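Local coordinates for tRNA (guanine(26)-N(2))-dimethyltransferase (Pyrococcus horikoshii, PDB 2DUL), which dimethylates the N2 atom of guanine 26 in a number of tRNAs, probably using S-adenosyl-L-methionine as the donor of both methyl groups, at residues I63-L67 with N90-F95; K258-E262 with P319-D323; M290-E295 with L306-K310. All coordinates share one frame; numbering follows the deposited sequence.

Overall arrangement
From the N terminus, contact 1 comes first: 63-67 and 90-95 close a loop of 22 residues that includes strand 73-78, joining two successive helices of the Rossmann-like methyltransferase fold. Contact 2 opens much later, at 258-262, and closes at 319-323, fastening an outer strand of one small antiparallel sheet to the approach to another. Contact 3, 290-295 with 306-310, is nested within that 56-residue loop and shuts a short helical hairpin. None of the contacts cross along the chain. Contacts 1 and 2 lie on opposite sides of the molecule's centre, their own centres about 44 Å apart; the centre of contact 3 is about 24 Å from that of contact 1 and about 27 Å from that of contact 2.

Contact 1 of 3, residues I63-L67 with N90-F95; sequences IRFAL and NVMLNF
The helical parts, 63-67 and 90-94, run nearly parallel, their axes 11.0 Å apart at closest and inclined by 22°, with I63 and V91 nearest in the backbone (CA to CA 6.6 Å). I63 points into the gap. With CG1 turned to the backbone N side of its own residue (chi1 -71°), its two branches diverge: CD1 ends 3.6 Å from N90 CB, whereas CG2 faces the amide of N94, 3.8 Å from ND2. CG1 also lies 4.1 Å from V91 CG2. One turn on, L67 sends its two methyls to different neighbours, CD1 to the N94 amide and CD2 to F95, 3.6 Å from CZ. The F95 ring projects back between the helices, and CZ, its leading atom, also meets A66 CB at 3.5 Å; both methyl groups approach the ring obliquely. The N94 amide is held by two acceptors: ND2 donates to N90 O of its own helix at 2.7 Å in a bent bond (144° at the hydrogen) and also bonds K12 O of strand 11-15. A leucine here would probably leave N90 O and K12 O without their shared donor, and lose the tie to strand 11-15. N90 is held likewise, its OD1 accepting from L14 N and its ND2 donating to T58 O. The two helices follow strands 50-53 and 73-78 in turn, as successive helices of the Rossmann-like fold, and R36 and R61, predicted to bind S-adenosyl-L-methionine, lie near I63. Strand 11-15 packs on I63, L67 and N90, helix 33-46 adjoins F65 and R64, and I114 and I116 of strand 113-118 lie against V91, I114 also against F95.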
# COMPACT_ATOMS: atom_id res chain seq x y z
N ILE A 63 -9.37 0.66 16.36
CA ILE A 63 -10.73 0.43 16.83
C ILE A 63 -11.53 -0.31 15.77
O ILE A 63 -12.28 -1.24 16.08
CB ILE A 63 -11.43 1.77 17.19
CG1 ILE A 63 -10.81 2.33 18.48
CG2 ILE A 63 -12.93 1.55 17.38
CD1 ILE A 63 -11.15 3.78 18.75
N ARG A 64 -11.38 0.07 14.51
CA ARG A 64 -12.10 -0.62 13.44
C ARG A 64 -11.57 -2.04 13.28
O ARG A 64 -12.33 -2.96 12.98
CB ARG A 64 -12.01 0.16 12.13
CG ARG A 64 -12.78 1.48 12.18
CD ARG A 64 -12.98 2.04 10.78
NE ARG A 64 -13.74 1.13 9.94
CZ ARG A 64 -13.84 1.23 8.62
NH1 ARG A 64 -13.22 2.22 7.98
NH2 ARG A 64 -14.54 0.34 7.93
N PHE A 65 -10.27 -2.23 13.47
CA PHE A 65 -9.70 -3.58 13.38
C PHE A 65 -10.40 -4.46 14.41
O PHE A 65 -10.83 -5.58 14.11
CB PHE A 65 -8.20 -3.56 13.70
CG PHE A 65 -7.33 -3.00 12.61
CD1 PHE A 65 -5.98 -2.76 12.84
CD2 PHE A 65 -7.85 -2.71 11.35
CE1 PHE A 65 -5.16 -2.25 11.84
CE2 PHE A 65 -7.04 -2.20 10.34
CZ PHE A 65 -5.69 -1.97 10.59
N ALA A 66 -10.51 -3.95 15.63
CA ALA A 66 -11.15 -4.68 16.72
C ALA A 66 -12.64 -4.93 16.49
O ALA A 66 -13.14 -6.02 16.75
CB ALA A 66 -10.93 -3.93 18.04
N LEU A 67 -13.34 -3.92 15.99
CA LEU A 67 -14.78 -4.05 15.75
C LEU A 67 -15.19 -4.75 14.47
O LEU A 67 -16.28 -5.33 14.40
CB LEU A 67 -15.45 -2.66 15.75
CG LEU A 67 -15.49 -1.83 17.03
CD1 LEU A 67 -15.95 -0.41 16.69
CD2 LEU A 67 -16.42 -2.48 18.05
N ASN A 90 -11.82 7.02 23.11
CA ASN A 90 -12.51 6.41 21.98
C ASN A 90 -12.66 4.91 22.11
O ASN A 90 -13.67 4.35 21.69
CB ASN A 90 -11.82 6.78 20.67
CG ASN A 90 -12.02 8.24 20.30
OD1 ASN A 90 -13.04 8.83 20.65
ND2 ASN A 90 -11.05 8.82 19.59
N VAL A 91 -11.67 4.25 22.70
CA VAL A 91 -11.76 2.81 22.88
C VAL A 91 -12.92 2.50 23.82
O VAL A 91 -13.72 1.60 23.56
CB VAL A 91 -10.45 2.22 23.43
CG1 VAL A 91 -10.67 0.79 23.93
CG2 VAL A 91 -9.39 2.22 22.34
N MET A 92 -13.02 3.25 24.91
CA MET A 92 -14.09 3.02 25.88
C MET A 92 -15.45 3.46 25.36
O MET A 92 -16.48 3.14 25.95
CB MET A 92 -13.76 3.72 27.20
CG MET A 92 -12.58 3.09 27.91
SD MET A 92 -12.59 1.28 27.71
CE MET A 92 -13.94 0.82 28.83
N LEU A 93 -15.45 4.17 24.24
CA LEU A 93 -16.69 4.62 23.63
C LEU A 93 -17.25 3.50 22.78
O LEU A 93 -18.43 3.49 22.43
CB LEU A 93 -16.43 5.86 22.76
CG LEU A 93 -17.65 6.54 22.12
CD1 LEU A 93 -18.63 6.95 23.21
CD2 LEU A 93 -17.19 7.75 21.32
N ASN A 94 -16.40 2.53 22.46
CA ASN A 94 -16.79 1.40 21.61
C ASN A 94 -16.74 0.04 22.30
O ASN A 94 -17.21 -0.95 21.75
CB ASN A 94 -15.91 1.38 20.37
CG ASN A 94 -16.11 2.60 19.49
OD1 ASN A 94 -17.04 2.64 18.69
ND2 ASN A 94 -15.26 3.60 19.65
N PHE A 95 -16.16 -0.00 23.49
CA PHE A 95 -16.04 -1.25 24.24
C PHE A 95 -16.38 -1.04 25.71
O PHE A 95 -16.21 0.06 26.24
CB PHE A 95 -14.62 -1.79 24.12
CG PHE A 95 -14.23 -2.18 22.72
CD1 PHE A 95 -14.52 -3.44 22.23
CD2 PHE A 95 -13.58 -1.27 21.89
CE1 PHE A 95 -14.18 -3.80 20.93
CE2 PHE A 95 -13.24 -1.62 20.58
CZ PHE A 95 -13.54 -2.89 20.10

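Contact 2 of 3, residues K258-E262 with P319-D323; sequences KFELE and PLFYD
F259 and L261, on the outermost strand of a three-stranded antiparallel sheet, pack against P319 and L320, which lead into strand 322-323 of a second small sheet, and against Y322, its first residue. The F259 ring is the centrepiece. L320 lies across one of its faces, with CB 3.9 Å from the ring centroid in a CH-pi contact and CD1 3.7 Å from CG. On the opposite face a water sits over the centre of the ring. It donates to F259 O at 2.9 Å and is hydrogen-bonded to Y322 OH at 2.5 Å, bridging the strand's backbone and the tyrosine hydroxyl; the water lies in the plane of the Y322 ring, at its edge. The two aromatic rings are nearly parallel (20° between planes) but slid apart, their centroids 5.1 Å from each other, so they touch mainly through F259 CE2 and Y322 CE1 at 3.4 Å. The ring of F259 takes this place by turning CG into the crowded position between backbone N and carbonyl carbon (chi1 64°). At its rim, F321 O lies near the ring plane. Here edge strand 259-263 packs on the loop before strand 322-323 and on Y322 at its start; that strand pairs with 361-364 in the second sheet. L261 continues the apolar seam, its CD1 3.8 Å from P319 CB and its CD2 3.9 Å from L320 CD1. The backbone N of L320 bonds E194 OE2 and its O bonds K363 NZ. F321 N, in contrast, is buried with no partner in the model. At the end of the strand, D323 sits at the N-cap of helix 324-331, OD1 accepting from A326 N, and Y322 also meets the ring of F371.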
# COMPACT_ATOMS: atom_id res chain seq x y z
N LYS A 258 8.11 4.95 -24.82
CA LYS A 258 8.43 3.53 -24.78
C LYS A 258 9.30 3.23 -23.56
O LYS A 258 10.21 4.00 -23.24
CB LYS A 258 9.17 3.09 -26.04
CG LYS A 258 9.54 1.61 -26.05
CD LYS A 258 10.23 1.21 -27.35
CE LYS A 258 10.59 -0.27 -27.34
NZ LYS A 258 11.48 -0.60 -26.19
N PHE A 259 9.02 2.12 -22.89
CA PHE A 259 9.80 1.73 -21.72
C PHE A 259 10.48 0.39 -21.96
O PHE A 259 10.06 -0.38 -22.82
CB PHE A 259 8.90 1.66 -20.47
CG PHE A 259 7.83 0.60 -20.52
CD1 PHE A 259 8.15 -0.75 -20.36
CD2 PHE A 259 6.50 0.95 -20.72
CE1 PHE A 259 7.15 -1.73 -20.39
CE2 PHE A 259 5.49 -0.02 -20.75
CZ PHE A 259 5.82 -1.37 -20.59
N GLU A 260 11.54 0.14 -21.21
CA GLU A 260 12.29 -1.11 -21.31
C GLU A 260 12.47 -1.59 -19.88
O GLU A 260 12.58 -0.77 -18.96
CB GLU A 260 13.67 -0.89 -21.93
CG GLU A 260 13.67 -0.05 -23.20
CD GLU A 260 15.07 0.18 -23.73
OE1 GLU A 260 16.04 0.14 -22.93
OE2 GLU A 260 15.21 0.43 -24.95
N LEU A 261 12.51 -2.90 -19.68
CA LEU A 261 12.68 -3.44 -18.34
C LEU A 261 13.98 -4.22 -18.25
O LEU A 261 14.38 -4.90 -19.19
CB LEU A 261 11.52 -4.38 -17.99
CG LEU A 261 10.09 -3.87 -18.19
CD1 LEU A 261 9.12 -5.00 -17.92
CD2 LEU A 261 9.84 -2.68 -17.27
N GLU A 262 14.65 -4.11 -17.11
CA GLU A 262 15.88 -4.87 -16.91
C GLU A 262 15.85 -5.49 -15.52
O GLU A 262 15.89 -4.79 -14.51
CB GLU A 262 17.13 -3.99 -17.05
CG GLU A 262 18.40 -4.76 -16.71
CD GLU A 262 19.67 -4.00 -17.05
OE1 GLU A 262 19.72 -2.78 -16.81
OE2 GLU A 262 20.62 -4.64 -17.54
N PRO A 319 4.19 -5.27 -15.55
CA PRO A 319 4.94 -4.04 -15.30
C PRO A 319 4.63 -2.88 -16.25
O PRO A 319 4.75 -2.99 -17.47
CB PRO A 319 6.39 -4.49 -15.40
CG PRO A 319 6.34 -5.92 -14.96
CD PRO A 319 5.10 -6.43 -15.67
N LEU A 320 4.22 -1.76 -15.65
CA LEU A 320 3.93 -0.53 -16.37
C LEU A 320 2.75 -0.55 -17.35
O LEU A 320 1.95 -1.50 -17.38
CB LEU A 320 5.21 -0.04 -17.07
CG LEU A 320 6.42 0.01 -16.13
CD1 LEU A 320 7.64 0.57 -16.85
CD2 LEU A 320 6.08 0.86 -14.90
N PHE A 321 2.63 0.51 -18.13
CA PHE A 321 1.53 0.64 -19.08
C PHE A 321 1.81 1.75 -20.07
O PHE A 321 2.83 2.43 -19.98
CB PHE A 321 0.23 0.94 -18.32
CG PHE A 321 0.29 2.20 -17.49
CD1 PHE A 321 -0.11 3.42 -18.02
CD2 PHE A 321 0.74 2.16 -16.17
CE1 PHE A 321 -0.06 4.59 -17.25
CE2 PHE A 321 0.80 3.32 -15.39
CZ PHE A 321 0.40 4.54 -15.94
N TYR A 322 0.90 1.93 -21.03
CA TYR A 322 1.06 2.97 -22.03
C TYR A 322 -0.05 3.99 -21.83
O TYR A 322 -1.23 3.64 -21.82
CB TYR A 322 0.98 2.37 -23.44
CG TYR A 322 2.07 1.36 -23.73
CD1 TYR A 322 3.42 1.71 -23.63
CD2 TYR A 322 1.76 0.04 -24.06
CE1 TYR A 322 4.43 0.77 -23.85
CE2 TYR A 322 2.76 -0.91 -24.28
CZ TYR A 322 4.09 -0.54 -24.17
OH TYR A 322 5.09 -1.47 -24.38
N ASP A 323 0.33 5.25 -21.65
CA ASP A 323 -0.64 6.32 -21.45
C ASP A 323 -0.95 6.93 -22.82
O ASP A 323 -0.12 7.61 -23.41
CB ASP A 323 -0.06 7.38 -20.52
CG ASP A 323 -1.09 8.40 -20.08
OD1 ASP A 323 -1.53 9.21 -20.92
OD2 ASP A 323 -1.46 8.38 -18.88
O HOH W 1 7.53 -0.78 -24.12

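Contact 3 of 3, residues M290-E295 with L306-K310; sequences MVKEAE and LKLLK
E295 carries the one flat side-chain group that meets the other helix here, a carboxylate whose OE2 stands 4.1 Å from K310 NZ, too far for a salt bridge, though the charges are complementary; no aromatic ring takes part. The segments form an antiparallel helical hairpin, their axes 9.5 Å apart at closest and at 166° to each other, with V291 and L309 nearest in the backbone. The apolar core lies along one side of helix 284-295. A294, with only a methyl, lets two leucines close in at once: its CB is 3.6 Å from L306 CD2 and 3.7 Å from L309 CD1. L306 CD2 also meets the aliphatic part of E295, at CG. Each leucine has CG on the backbone N side of its residue (chi1 -69° in L306), which sends the methyls across to the opposite helix. M290, bent about its SD-CE end (chi3 71°), brings CE to 3.9 Å from L309 CD2; it also packs on V41 and L42 of helix 33-46 and on L219 of strand 213-223. V291 divides its methyls, CG1 touching K310 CG and CG2 lying 3.5 Å from L309 O.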
# COMPACT_ATOMS: atom_id res chain seq x y z
N MET A 290 -11.32 -10.30 -2.05
CA MET A 290 -11.56 -8.99 -1.45
C MET A 290 -12.79 -8.30 -2.04
O MET A 290 -13.58 -7.69 -1.31
CB MET A 290 -10.33 -8.09 -1.61
CG MET A 290 -9.16 -8.49 -0.73
SD MET A 290 -7.75 -7.37 -0.90
CE MET A 290 -8.37 -5.88 -0.06
N VAL A 291 -12.96 -8.39 -3.35
CA VAL A 291 -14.11 -7.78 -4.00
C VAL A 291 -15.39 -8.37 -3.41
O VAL A 291 -16.34 -7.65 -3.10
CB VAL A 291 -14.10 -8.02 -5.53
CG1 VAL A 291 -15.41 -7.54 -6.14
CG2 VAL A 291 -12.93 -7.28 -6.16
N LYS A 292 -15.39 -9.69 -3.25
CA LYS A 292 -16.54 -10.41 -2.72
C LYS A 292 -16.77 -10.09 -1.25
O LYS A 292 -17.90 -9.85 -0.83
CB LYS A 292 -16.32 -11.92 -2.91
CG LYS A 292 -17.52 -12.80 -2.61
CD LYS A 292 -17.65 -13.09 -1.12
CE LYS A 292 -18.71 -14.15 -0.87
NZ LYS A 292 -18.79 -14.50 0.58
N GLU A 293 -15.69 -10.08 -0.47
CA GLU A 293 -15.79 -9.78 0.95
C GLU A 293 -16.31 -8.36 1.15
O GLU A 293 -17.13 -8.10 2.03
CB GLU A 293 -14.42 -9.92 1.63
CG GLU A 293 -14.43 -9.61 3.12
CD GLU A 293 -15.16 -10.66 3.94
OE1 GLU A 293 -15.35 -10.45 5.16
OE2 GLU A 293 -15.55 -11.70 3.37
N ALA A 294 -15.82 -7.44 0.33
CA ALA A 294 -16.23 -6.04 0.42
C ALA A 294 -17.72 -5.89 0.16
O ALA A 294 -18.40 -5.09 0.81
CB ALA A 294 -15.44 -5.20 -0.58
N GLU A 295 -18.24 -6.67 -0.79
CA GLU A 295 -19.65 -6.62 -1.13
C GLU A 295 -20.54 -7.11 0.01
O GLU A 295 -21.64 -6.58 0.21
CB GLU A 295 -19.92 -7.46 -2.39
CG GLU A 295 -19.30 -6.90 -3.65
CD GLU A 295 -19.55 -7.77 -4.86
OE1 GLU A 295 -19.08 -8.92 -4.87
OE2 GLU A 295 -20.22 -7.30 -5.80
N LEU A 306 -15.59 -0.73 -3.40
CA LEU A 306 -15.90 -1.68 -4.46
C LEU A 306 -15.37 -1.21 -5.80
O LEU A 306 -14.86 -2.00 -6.59
CB LEU A 306 -17.41 -1.91 -4.55
CG LEU A 306 -18.07 -2.66 -3.40
CD1 LEU A 306 -19.58 -2.73 -3.63
CD2 LEU A 306 -17.49 -4.07 -3.29
N LYS A 307 -15.50 0.09 -6.07
CA LYS A 307 -15.04 0.66 -7.33
C LYS A 307 -13.53 0.48 -7.50
O LYS A 307 -13.06 0.11 -8.57
CB LYS A 307 -15.39 2.15 -7.41
CG LYS A 307 -15.06 2.78 -8.76
CD LYS A 307 -15.59 4.20 -8.87
CE LYS A 307 -14.86 5.15 -7.92
NZ LYS A 307 -13.44 5.38 -8.32
N LEU A 308 -12.78 0.73 -6.43
CA LEU A 308 -11.32 0.59 -6.49
C LEU A 308 -10.91 -0.87 -6.59
O LEU A 308 -10.08 -1.23 -7.43
CB LEU A 308 -10.68 1.23 -5.25
CG LEU A 308 -9.16 1.09 -5.14
CD1 LEU A 308 -8.50 1.73 -6.35
CD2 LEU A 308 -8.68 1.75 -3.85
N LEU A 309 -11.48 -1.71 -5.74
CA LEU A 309 -11.16 -3.13 -5.73
C LEU A 309 -11.54 -3.84 -7.03
O LEU A 309 -10.84 -4.75 -7.47
CB LEU A 309 -11.85 -3.81 -4.53
CG LEU A 309 -11.33 -3.41 -3.14
CD1 LEU A 309 -12.19 -4.06 -2.05
CD2 LEU A 309 -9.88 -3.84 -2.99
N LYS A 310 -12.63 -3.42 -7.66
CA LYS A 310 -13.05 -4.04 -8.92
C LYS A 310 -12.09 -3.64 -10.04
O LYS A 310 -11.79 -4.45 -10.92
CB LYS A 310 -14.48 -3.64 -9.28
CG LYS A 310 -15.54 -4.28 -8.38
CD LYS A 310 -16.94 -3.82 -8.74
CE LYS A 310 -17.98 -4.50 -7.84
NZ LYS A 310 -19.36 -4.03 -8.13